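Local atomic coordinates of putative lipase (Bacteroides thetaiotaomicron VPI-5482, PDB entry 3BZW), a protein that probably hydrolyses carboxylic esters as a member of the GDSL-like (SGNH) lipase family, with lysophospholipids as possible substrates. Residues H22-K27 against Y257-L262; G30-S35 against I92-G97; P168-L173 against P183-Q188. One frame throughout, in Å; residues are numbered along the deposited sequence.

Contact 1: residues H22-K27 against Y257-L262; sequences HPWQGK and YQLLAL
Trp24 carries its CG beside its own backbone N, anti to the carbonyl carbon (chi1 -66°), and Leu259 places its CG in the same way (chi1 -71°); the indole and the leucine side chain meet face-on. The contact joins the two ends of an SGNH-type alpha/beta/alpha fold: the loop that leads into the first strand, 28-33, is laid on the close of helix 245-258 and the residues after it. Leu259 covers one face of the indole. Its CB stands 3.9 Å from the centroid of the five-membered ring of Trp24 in a CH-pi contact, CD1 lies over the middle of the bicycle, and CD2 reaches the benzo side, 3.5 Å from Trp24 CZ2. The leucine side chain crosses the ring system at about a right angle. Two consecutive turns shape the loop: a type I turn from His22 to Gln25 and a type II turn from Trp24 to Lys27, the latter with Gly26 at the position of positive phi. Within the first, the His22 ring lies beside Leu259 and Leu260, and Pro23 CD is 3.9 Å from Leu260 CD2. Beyond these residues, Leu260 packs on Leu260 of the second and third subunits, so the edge of this buried patch belongs to a subunit interface. The indole also reaches Ala91 of the central sheet. After Leu259 the chain curls back, Leu262 N bonding to Leu259 O, and this return brings the carbonyl of Leu262 to the rim of the indole. Pro23 CG comes within 3.4 Å of Leu262 O, and the same oxygen accepts the bent hydrogen bond from Trp24 NE1, 2.8 Å long with an N-H...O angle of 139°.

Contact 2: residues G30-S35 against I92-G97; sequences GYIGDS and ILVFMG. With ACT (acetate ion), chain G.
The phenol ring of Tyr31 and the side chain of Leu93 lie side by side and point the same way, Leu93 CD1 meeting Tyr31 CE2 obliquely at 3.6 Å; Trp50 also meets the phenol ring, with the ring planes about 45° apart. Phe95, on the same side of the sheet, meets Phe216 in an edge-to-face contact. The backbones beneath are adjacent parallel strands, 28-33 and 91-95, in the middle of the five-stranded sheet of the SGNH fold. Three nearly straight bonds stitch them: Leu93 N to Gly30 O, Ile32 N to Leu93 O and Phe95 N to Ile32 O, each 2.9 Å. On the opposite face Ile32 CD1 packs 3.9 Å from Ile92 CG2, under helix 74-85. Met96, a selenomethionine, is bent at chi2 (84°) and chi3 (86°), which folds CE back to 3.3 Å from Gly33 O. A side chain on Gly33 would strike Phe95 O, and the backbone angles there themselves call for glycine. Past the last direct bond, water links the segments. One molecule accepts from Asp34 N and donates to Phe95 O, 2.8 Å from that oxygen; another donates to Asp34 OD2 and accepts from Gly97 N, 2.9 Å from that nitrogen. Asp34 OD1 holds the backbone N of Ile36. An acetate, probably from the crystallisation liquor, takes a bond from Ser35 N to its OXT, 3.1 Å, and is also hydrogen-bonded to Gly68 N, Asn99 ND2 and His242 NE2. Gly33, Asp34 and Ser35 match the GDS block of the family, whose serine is the usual nucleophile. Two backbone N-H groups and an asparagine amide converging on a carboxylate are consistent with an oxyanion hole, which the ends of these two strands help to frame.

Contact 3: residues P168-L173 against P183-Q188; sequences PLHRSL and PDESYQ
Near the acetate pocket of the SGNH fold, the loop after strand 162-166 and the loop before helix 195-210 are joined at the foot of the small hairpin 174-175/180-182, chiefly through Arg171 and Glu185. Glu185 has CG between its backbone N and carbonyl carbon (chi1 64°) and runs extended from there across the Arg171 side chain, which it crosses obliquely. Its OE1 accepts from Arg171 N, 2.8 Å away, the donor standing above the carboxylate plane, while Glu185 N donates to Arg171 O at 3.2 Å. The N-H and C=O of Arg171 are thus both engaged by Glu185, through its carboxylate and its own backbone N. An alanine at Glu185 would probably leave Arg171 N without this acceptor, the direct link resting on the longer backbone bond to Arg171 O. The guanidinium is directed elsewhere: Arg171 NE lies 6.0 Å from Glu185 OE1, too far for a salt bridge, and NH2 and NH1 bond to Gln182 and Thr98. At its edge, in plane, a water accepts from Arg171 NE at 2.7 Å and donates to both Ser172 O and Pro183 O, tying the two loops a second time. A type I turn from Asp184 to Tyr187 follows, presenting Ser186 to Lys133 of the second subunit. Inside it Asp184 OD1 closes an Asx turn, accepting from Ser186 N at 2.8 Å and, on its syn lone pair, from Ser186 OG.

How the contacts relate
The three contacts are spread along the fold, with contact 2 at its centre. Contact 1 closes the longest loop, from the N-terminal segment to the end of helix 245-258, and both others are nested within it; contact 2 closes before contact 3 opens. Centres of contacts 1 and 2 lie about 17 Å apart, those of 2 and 3 about 19 Å, and those of 1 and 3 about 30 Å. Strand 28-33 starts just after the loop of contact 1, whose Trp24 packs on Leu93. At the other end of the sheet, Phe95 packs on Leu169 and Pro168. Contact 2 thus packs against contact 1 at one end and contact 3 at the other, while contacts 1 and 3 do not touch each other but both meet the second subunit.

Contact 1: residues H22-K27 against Y257-L262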
loop_
_atom_site.group_PDB
_atom_site.type_symbol
_atom_site.label_atom_id
_atom_site.label_comp_id
_atom_site.label_asym_id
_atom_site.label_seq_id
_atom_site.Cartn_x
_atom_site.Cartn_y
_atom_site.Cartn_z
ATOM N N HIS A 22 -36.038 15.602 23.063
ATOM C CA HIS A 22 -35.762 14.501 22.152
ATOM C C HIS A 22 -36.780 14.528 21.013
ATOM O O HIS A 22 -37.985 14.486 21.249
ATOM C CB HIS A 22 -35.830 13.158 22.883
ATOM C CG HIS A 22 -35.301 12.019 22.072
ATOM N ND1 HIS A 22 -34.240 11.241 22.483
ATOM C CD2 HIS A 22 -35.645 11.568 20.843
ATOM C CE1 HIS A 22 -33.952 10.362 21.539
ATOM N NE2 HIS A 22 -34.789 10.539 20.533
ATOM N N PRO A 23 -36.302 14.601 19.758
ATOM C CA PRO A 23 -37.159 14.641 18.566
ATOM C C PRO A 23 -38.104 13.459 18.345
ATOM O O PRO A 23 -39.036 13.553 17.544
ATOM C CB PRO A 23 -36.156 14.806 17.421
ATOM C CG PRO A 23 -34.907 14.167 17.959
ATOM C CD PRO A 23 -34.878 14.657 19.382
ATOM N N TRP A 24 -37.870 12.350 19.043
ATOM C CA TRP A 24 -38.722 11.173 18.889
ATOM C C TRP A 24 -39.737 11.054 20.026
ATOM O O TRP A 24 -40.602 10.181 20.013
ATOM C CB TRP A 24 -37.861 9.901 18.805
ATOM C CG TRP A 24 -37.011 9.850 17.559
ATOM C CD1 TRP A 24 -36.026 10.722 17.207
ATOM C CD2 TRP A 24 -37.128 8.917 16.474
ATOM N NE1 TRP A 24 -35.522 10.399 15.967
ATOM C CE2 TRP A 24 -36.181 9.295 15.496
ATOM C CE3 TRP A 24 -37.941 7.802 16.233
ATOM C CZ2 TRP A 24 -36.027 8.598 14.292
ATOM C CZ3 TRP A 24 -37.786 7.107 15.032
ATOM C CH2 TRP A 24 -36.837 7.510 14.079
ATOM N N GLN A 25 -39.631 11.949 21.001
ATOM C CA GLN A 25 -40.531 11.961 22.148
ATOM C C GLN A 25 -41.997 12.009 21.725
ATOM O O GLN A 25 -42.394 12.884 20.961
ATOM C CB GLN A 25 -40.219 13.172 23.033
ATOM C CG GLN A 25 -41.222 13.423 24.150
ATOM C CD GLN A 25 -41.158 12.380 25.241
ATOM O OE1 GLN A 25 -40.117 12.186 25.867
ATOM N NE2 GLN A 25 -42.278 11.704 25.482
ATOM N N GLY A 26 -42.786 11.058 22.224
ATOM C CA GLY A 26 -44.210 11.008 21.922
ATOM C C GLY A 26 -44.615 10.639 20.506
ATOM O O GLY A 26 -45.796 10.685 20.172
ATOM N N LYS A 27 -43.652 10.262 19.672
ATOM C CA LYS A 27 -43.957 9.910 18.291
ATOM C C LYS A 27 -44.428 8.469 18.116
ATOM O O LYS A 27 -44.283 7.638 19.013
ATOM C CB LYS A 27 -42.733 10.157 17.407
ATOM C CG LYS A 27 -42.221 11.592 17.446
ATOM C CD LYS A 27 -43.295 12.593 17.048
ATOM C CE LYS A 27 -42.744 14.013 17.086
ATOM N NZ LYS A 27 -43.811 15.038 16.890
ATOM N N TYR A 257 -30.131 7.462 22.240
ATOM C CA TYR A 257 -29.183 8.544 22.001
ATOM C C TYR A 257 -28.708 8.670 20.559
ATOM O O TYR A 257 -28.320 9.753 20.126
ATOM C CB TYR A 257 -28.008 8.412 22.969
ATOM C CG TYR A 257 -28.453 8.695 24.382
ATOM C CD1 TYR A 257 -28.654 10.005 24.816
ATOM C CD2 TYR A 257 -28.773 7.654 25.253
ATOM C CE1 TYR A 257 -29.170 10.272 26.082
ATOM C CE2 TYR A 257 -29.292 7.910 26.516
ATOM C CZ TYR A 257 -29.489 9.217 26.924
ATOM O OH TYR A 257 -30.019 9.468 28.163
ATOM N N GLN A 258 -28.745 7.570 19.816
ATOM C CA GLN A 258 -28.342 7.596 18.413
ATOM C C GLN A 258 -29.407 8.317 17.582
ATOM O O GLN A 258 -29.092 8.984 16.596
ATOM C CB GLN A 258 -28.160 6.169 17.886
ATOM C CG GLN A 258 -26.922 5.454 18.405
ATOM C CD GLN A 258 -25.643 5.931 17.736
ATOM O OE1 GLN A 258 -25.487 5.816 16.518
ATOM N NE2 GLN A 258 -24.719 6.465 18.530
ATOM N N LEU A 259 -30.668 8.176 17.984
ATOM C CA LEU A 259 -31.784 8.806 17.279
ATOM C C LEU A 259 -31.903 10.301 17.565
ATOM O O LEU A 259 -32.666 11.015 16.908
ATOM C CB LEU A 259 -33.097 8.113 17.653
ATOM C CG LEU A 259 -33.310 6.702 17.094
ATOM C CD1 LEU A 259 -34.620 6.137 17.615
ATOM C CD2 LEU A 259 -33.322 6.749 15.575
ATOM N N LEU A 260 -31.153 10.765 18.556
ATOM C CA LEU A 260 -31.157 12.172 18.939
ATOM C C LEU A 260 -30.677 13.030 17.770
ATOM O O LEU A 260 -30.998 14.215 17.677
ATOM C CB LEU A 260 -30.221 12.379 20.134
ATOM C CG LEU A 260 -30.715 13.179 21.337
ATOM C CD1 LEU A 260 -29.562 13.351 22.316
ATOM C CD2 LEU A 260 -31.238 14.537 20.889
ATOM N N ALA A 261 -29.911 12.415 16.874
ATOM C CA ALA A 261 -29.352 13.110 15.718
ATOM C C ALA A 261 -30.292 13.225 14.524
ATOM O O ALA A 261 -29.960 13.883 13.536
ATOM C CB ALA A 261 -28.060 12.423 15.285
ATOM N N LEU A 262 -31.463 12.602 14.611
ATOM C CA LEU A 262 -32.421 12.631 13.508
ATOM C C LEU A 262 -33.787 13.164 13.917
ATOM O O LEU A 262 -34.368 12.718 14.909
ATOM C CB LEU A 262 -32.586 11.223 12.929
ATOM C CG LEU A 262 -31.317 10.571 12.370
ATOM C CD1 LEU A 262 -31.538 9.077 12.140
ATOM C CD2 LEU A 262 -30.937 11.269 11.075
#

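Contact 2: residues G30-S35 against I92-G97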
loop_
_atom_site.group_PDB
_atom_site.type_symbol
_atom_site.label_atom_id
_atom_site.label_comp_id
_atom_site.label_asym_id
_atom_site.label_seq_id
_atom_site.Cartn_x
_atom_site.Cartn_y
_atom_site.Cartn_z
ATOM N N GLY A 30 -43.008 2.794 13.401
ATOM C CA GLY A 30 -43.241 1.472 12.856
ATOM C C GLY A 30 -41.933 0.707 12.931
ATOM O O GLY A 30 -40.896 1.220 12.514
ATOM N N TYR A 31 -41.966 -0.508 13.471
ATOM C CA TYR A 31 -40.751 -1.308 13.585
ATOM C C TYR A 31 -40.795 -2.527 12.671
ATOM O O TYR A 31 -41.565 -3.463 12.895
ATOM C CB TYR A 31 -40.541 -1.753 15.035
ATOM C CG TYR A 31 -40.365 -0.613 16.021
ATOM C CD1 TYR A 31 -41.466 0.001 16.620
ATOM C CD2 TYR A 31 -39.093 -0.163 16.365
ATOM C CE1 TYR A 31 -41.301 1.037 17.547
ATOM C CE2 TYR A 31 -38.915 0.868 17.283
ATOM C CZ TYR A 31 -40.019 1.464 17.873
ATOM O OH TYR A 31 -39.833 2.466 18.798
ATOM N N ILE A 32 -39.953 -2.507 11.644
ATOM C CA ILE A 32 -39.880 -3.584 10.666
ATOM C C ILE A 32 -38.650 -4.453 10.914
ATOM O O ILE A 32 -37.563 -3.934 11.174
ATOM C CB ILE A 32 -39.827 -2.983 9.236
ATOM C CG1 ILE A 32 -41.156 -2.282 8.939
ATOM C CG2 ILE A 32 -39.523 -4.068 8.199
ATOM C CD1 ILE A 32 -41.190 -1.544 7.617
ATOM N N GLY A 33 -38.820 -5.773 10.850
ATOM C CA GLY A 33 -37.680 -6.651 11.069
ATOM C C GLY A 33 -37.943 -8.140 11.238
ATOM O O GLY A 33 -38.846 -8.707 10.617
ATOM N N ASP A 34 -37.137 -8.774 12.088
ATOM C CA ASP A 34 -37.244 -10.208 12.334
ATOM C C ASP A 34 -37.551 -10.563 13.789
ATOM O O ASP A 34 -38.202 -9.800 14.499
ATOM C CB ASP A 34 -35.957 -10.919 11.881
ATOM C CG ASP A 34 -34.695 -10.265 12.431
ATOM O OD1 ASP A 34 -34.696 -9.849 13.608
ATOM O OD2 ASP A 34 -33.696 -10.175 11.686
ATOM N N SER A 35 -37.081 -11.726 14.232
ATOM C CA SER A 35 -37.351 -12.180 15.596
ATOM C C SER A 35 -36.838 -11.255 16.694
ATOM O O SER A 35 -37.422 -11.186 17.777
ATOM C CB SER A 35 -36.783 -13.586 15.806
ATOM O OG SER A 35 -37.031 -14.043 17.121
ATOM N N ILE A 92 -40.116 5.337 10.789
ATOM C CA ILE A 92 -39.976 3.907 10.563
ATOM C C ILE A 92 -38.544 3.426 10.739
ATOM O O ILE A 92 -37.608 4.024 10.208
ATOM C CB ILE A 92 -40.418 3.542 9.130
ATOM C CG1 ILE A 92 -41.864 3.984 8.915
ATOM C CG2 ILE A 92 -40.269 2.037 8.891
ATOM C CD1 ILE A 92 -42.357 3.758 7.517
ATOM N N LEU A 93 -38.384 2.348 11.497
ATOM C CA LEU A 93 -37.075 1.748 11.710
ATOM C C LEU A 93 -37.073 0.378 11.041
ATOM O O LEU A 93 -38.021 -0.401 11.196
ATOM C CB LEU A 93 -36.773 1.581 13.202
ATOM C CG LEU A 93 -36.647 2.831 14.074
ATOM C CD1 LEU A 93 -36.181 2.417 15.464
ATOM C CD2 LEU A 93 -35.656 3.809 13.460
ATOM N N VAL A 94 -36.016 0.093 10.288
ATOM C CA VAL A 94 -35.885 -1.185 9.601
ATOM C C VAL A 94 -34.634 -1.867 10.150
ATOM O O VAL A 94 -33.517 -1.410 9.924
ATOM C CB VAL A 94 -35.743 -0.985 8.080
ATOM C CG1 VAL A 94 -35.763 -2.334 7.376
ATOM C CG2 VAL A 94 -36.875 -0.091 7.566
ATOM N N PHE A 95 -34.847 -2.961 10.874
ATOM C CA PHE A 95 -33.784 -3.729 11.525
ATOM C C PHE A 95 -33.873 -5.129 10.913
ATOM O O PHE A 95 -34.525 -6.010 11.465
ATOM C CB PHE A 95 -34.100 -3.753 13.026
ATOM C CG PHE A 95 -32.998 -4.284 13.894
ATOM C CD1 PHE A 95 -33.248 -4.564 15.237
ATOM C CD2 PHE A 95 -31.718 -4.487 13.397
ATOM C CE1 PHE A 95 -32.237 -5.037 16.068
ATOM C CE2 PHE A 95 -30.697 -4.961 14.225
ATOM C CZ PHE A 95 -30.960 -5.236 15.558
HETATM N N MSE A 96 -33.195 -5.335 9.785
HETATM C CA MSE A 96 -33.299 -6.601 9.064
HETATM C C MSE A 96 -32.017 -7.038 8.353
HETATM O O MSE A 96 -31.173 -6.211 8.018
HETATM C CB MSE A 96 -34.406 -6.444 8.014
HETATM C CG MSE A 96 -34.795 -7.701 7.261
HETATM SE SE MSE A 96 -36.071 -8.728 8.254
HETATM C CE MSE A 96 -37.698 -7.849 7.642
ATOM N N GLY A 97 -31.881 -8.342 8.113
ATOM C CA GLY A 97 -30.717 -8.822 7.392
ATOM C C GLY A 97 -29.966 -10.014 7.947
ATOM O O GLY A 97 -29.339 -10.757 7.189
HETATM C C ACT G . -34.456 -14.280 13.641
HETATM O O ACT G . -34.394 -15.363 14.194
HETATM O OXT ACT G . -35.440 -13.991 12.981
HETATM C CH3 ACT G . -33.327 -13.291 13.785
HETATM O O HOH W 1 -35.282 -7.114 13.878
HETATM O O HOH W 2 -33.339 -10.663 9.091
#

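Contact 3: residues P168-L173 against P183-Q188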
loop_
_atom_site.group_PDB
_atom_site.type_symbol
_atom_site.label_atom_id
_atom_site.label_comp_id
_atom_site.label_asym_id
_atom_site.label_seq_id
_atom_site.Cartn_x
_atom_site.Cartn_y
_atom_site.Cartn_z
ATOM N N PRO A 168 -27.496 -5.215 11.171
ATOM C CA PRO A 168 -27.649 -6.431 11.977
ATOM C C PRO A 168 -26.606 -6.505 13.096
ATOM O O PRO A 168 -25.492 -5.993 12.952
ATOM C CB PRO A 168 -27.468 -7.549 10.953
ATOM C CG PRO A 168 -27.943 -6.920 9.665
ATOM C CD PRO A 168 -27.329 -5.543 9.746
ATOM N N LEU A 169 -26.973 -7.143 14.203
ATOM C CA LEU A 169 -26.074 -7.284 15.350
ATOM C C LEU A 169 -25.091 -8.432 15.153
ATOM O O LEU A 169 -25.348 -9.338 14.365
ATOM C CB LEU A 169 -26.880 -7.567 16.621
ATOM C CG LEU A 169 -27.995 -6.589 16.993
ATOM C CD1 LEU A 169 -28.737 -7.104 18.221
ATOM C CD2 LEU A 169 -27.398 -5.216 17.253
ATOM N N HIS A 170 -23.967 -8.382 15.868
ATOM C CA HIS A 170 -22.995 -9.467 15.800
ATOM C C HIS A 170 -23.769 -10.678 16.305
ATOM O O HIS A 170 -24.711 -10.534 17.086
ATOM C CB HIS A 170 -21.781 -9.183 16.695
ATOM C CG HIS A 170 -20.722 -8.361 16.023
ATOM N ND1 HIS A 170 -20.838 -7.002 15.836
ATOM C CD2 HIS A 170 -19.553 -8.723 15.441
ATOM C CE1 HIS A 170 -19.788 -6.558 15.168
ATOM N NE2 HIS A 170 -18.993 -7.582 14.914
ATOM N N ARG A 171 -23.376 -11.867 15.871
ATOM C CA ARG A 171 -24.109 -13.069 16.243
ATOM C C ARG A 171 -23.222 -14.282 16.440
ATOM O O ARG A 171 -22.194 -14.418 15.783
ATOM C CB ARG A 171 -25.119 -13.380 15.142
ATOM C CG ARG A 171 -24.493 -13.368 13.751
ATOM C CD ARG A 171 -25.493 -13.767 12.685
ATOM N NE ARG A 171 -25.825 -15.181 12.788
ATOM C CZ ARG A 171 -26.969 -15.711 12.375
ATOM N NH1 ARG A 171 -27.902 -14.940 11.829
ATOM N NH2 ARG A 171 -27.181 -17.010 12.516
ATOM N N SER A 172 -23.635 -15.173 17.336
ATOM C CA SER A 172 -22.875 -16.386 17.583
ATOM C C SER A 172 -23.756 -17.609 17.332
ATOM O O SER A 172 -24.800 -17.506 16.684
ATOM C CB SER A 172 -22.308 -16.397 19.006
ATOM O OG SER A 172 -21.427 -17.498 19.178
ATOM N N LEU A 173 -23.345 -18.762 17.847
ATOM C CA LEU A 173 -24.077 -20.003 17.618
ATOM C C LEU A 173 -25.532 -20.021 18.075
ATOM O O LEU A 173 -25.912 -19.360 19.037
ATOM C CB LEU A 173 -23.322 -21.172 18.262
ATOM C CG LEU A 173 -23.303 -21.245 19.791
ATOM C CD1 LEU A 173 -24.523 -22.009 20.276
ATOM C CD2 LEU A 173 -22.038 -21.946 20.255
ATOM N N PRO A 183 -24.213 -21.928 12.638
ATOM C CA PRO A 183 -22.834 -21.742 13.101
ATOM C C PRO A 183 -22.619 -20.278 13.502
ATOM O O PRO A 183 -23.365 -19.402 13.047
ATOM C CB PRO A 183 -22.005 -22.130 11.876
ATOM C CG PRO A 183 -22.873 -23.174 11.206
ATOM C CD PRO A 183 -24.240 -22.542 11.297
ATOM N N ASP A 184 -21.624 -20.007 14.348
ATOM C CA ASP A 184 -21.367 -18.624 14.763
ATOM C C ASP A 184 -20.824 -17.797 13.603
ATOM O O ASP A 184 -20.524 -18.341 12.532
ATOM C CB ASP A 184 -20.417 -18.550 15.977
ATOM C CG ASP A 184 -19.021 -19.075 15.686
ATOM O OD1 ASP A 184 -18.454 -18.755 14.621
ATOM O OD2 ASP A 184 -18.475 -19.800 16.543
ATOM N N GLU A 185 -20.686 -16.489 13.811
ATOM C CA GLU A 185 -20.232 -15.610 12.740
ATOM C C GLU A 185 -18.778 -15.721 12.294
ATOM O O GLU A 185 -18.344 -14.939 11.457
ATOM C CB GLU A 185 -20.548 -14.147 13.073
ATOM C CG GLU A 185 -19.823 -13.599 14.289
ATOM C CD GLU A 185 -20.046 -12.110 14.473
ATOM O OE1 GLU A 185 -21.146 -11.622 14.125
ATOM O OE2 GLU A 185 -19.127 -11.430 14.981
ATOM N N SER A 186 -18.023 -16.672 12.835
ATOM C CA SER A 186 -16.636 -16.843 12.400
ATOM C C SER A 186 -16.652 -17.681 11.121
ATOM O O SER A 186 -15.633 -17.837 10.449
ATOM C CB SER A 186 -15.792 -17.545 13.477
ATOM O OG SER A 186 -16.151 -18.910 13.629
ATOM N N TYR A 187 -17.828 -18.208 10.782
ATOM C CA TYR A 187 -17.998 -19.038 9.588
ATOM C C TYR A 187 -18.732 -18.323 8.459
ATOM O O TYR A 187 -19.639 -17.528 8.711
ATOM C CB TYR A 187 -18.820 -20.282 9.917
ATOM C CG TYR A 187 -18.211 -21.250 10.894
ATOM C CD1 TYR A 187 -17.360 -22.261 10.458
ATOM C CD2 TYR A 187 -18.531 -21.194 12.252
ATOM C CE1 TYR A 187 -16.845 -23.204 11.349
ATOM C CE2 TYR A 187 -18.023 -22.124 13.153
ATOM C CZ TYR A 187 -17.181 -23.129 12.689
ATOM O OH TYR A 187 -16.681 -24.056 13.566
ATOM N N GLN A 188 -18.354 -18.618 7.217
ATOM C CA GLN A 188 -19.057 -18.047 6.073
ATOM C C GLN A 188 -20.347 -18.860 5.998
ATOM O O GLN A 188 -20.418 -19.970 6.544
ATOM C CB GLN A 188 -18.278 -18.252 4.763
ATOM C CG GLN A 188 -16.920 -17.566 4.698
ATOM C CD GLN A 188 -16.294 -17.621 3.306
ATOM O OE1 GLN A 188 -16.473 -18.590 2.569
ATOM N NE2 GLN A 188 -15.545 -16.581 2.951
HETATM O O HOH W 3 -24.567 -17.228 14.111
#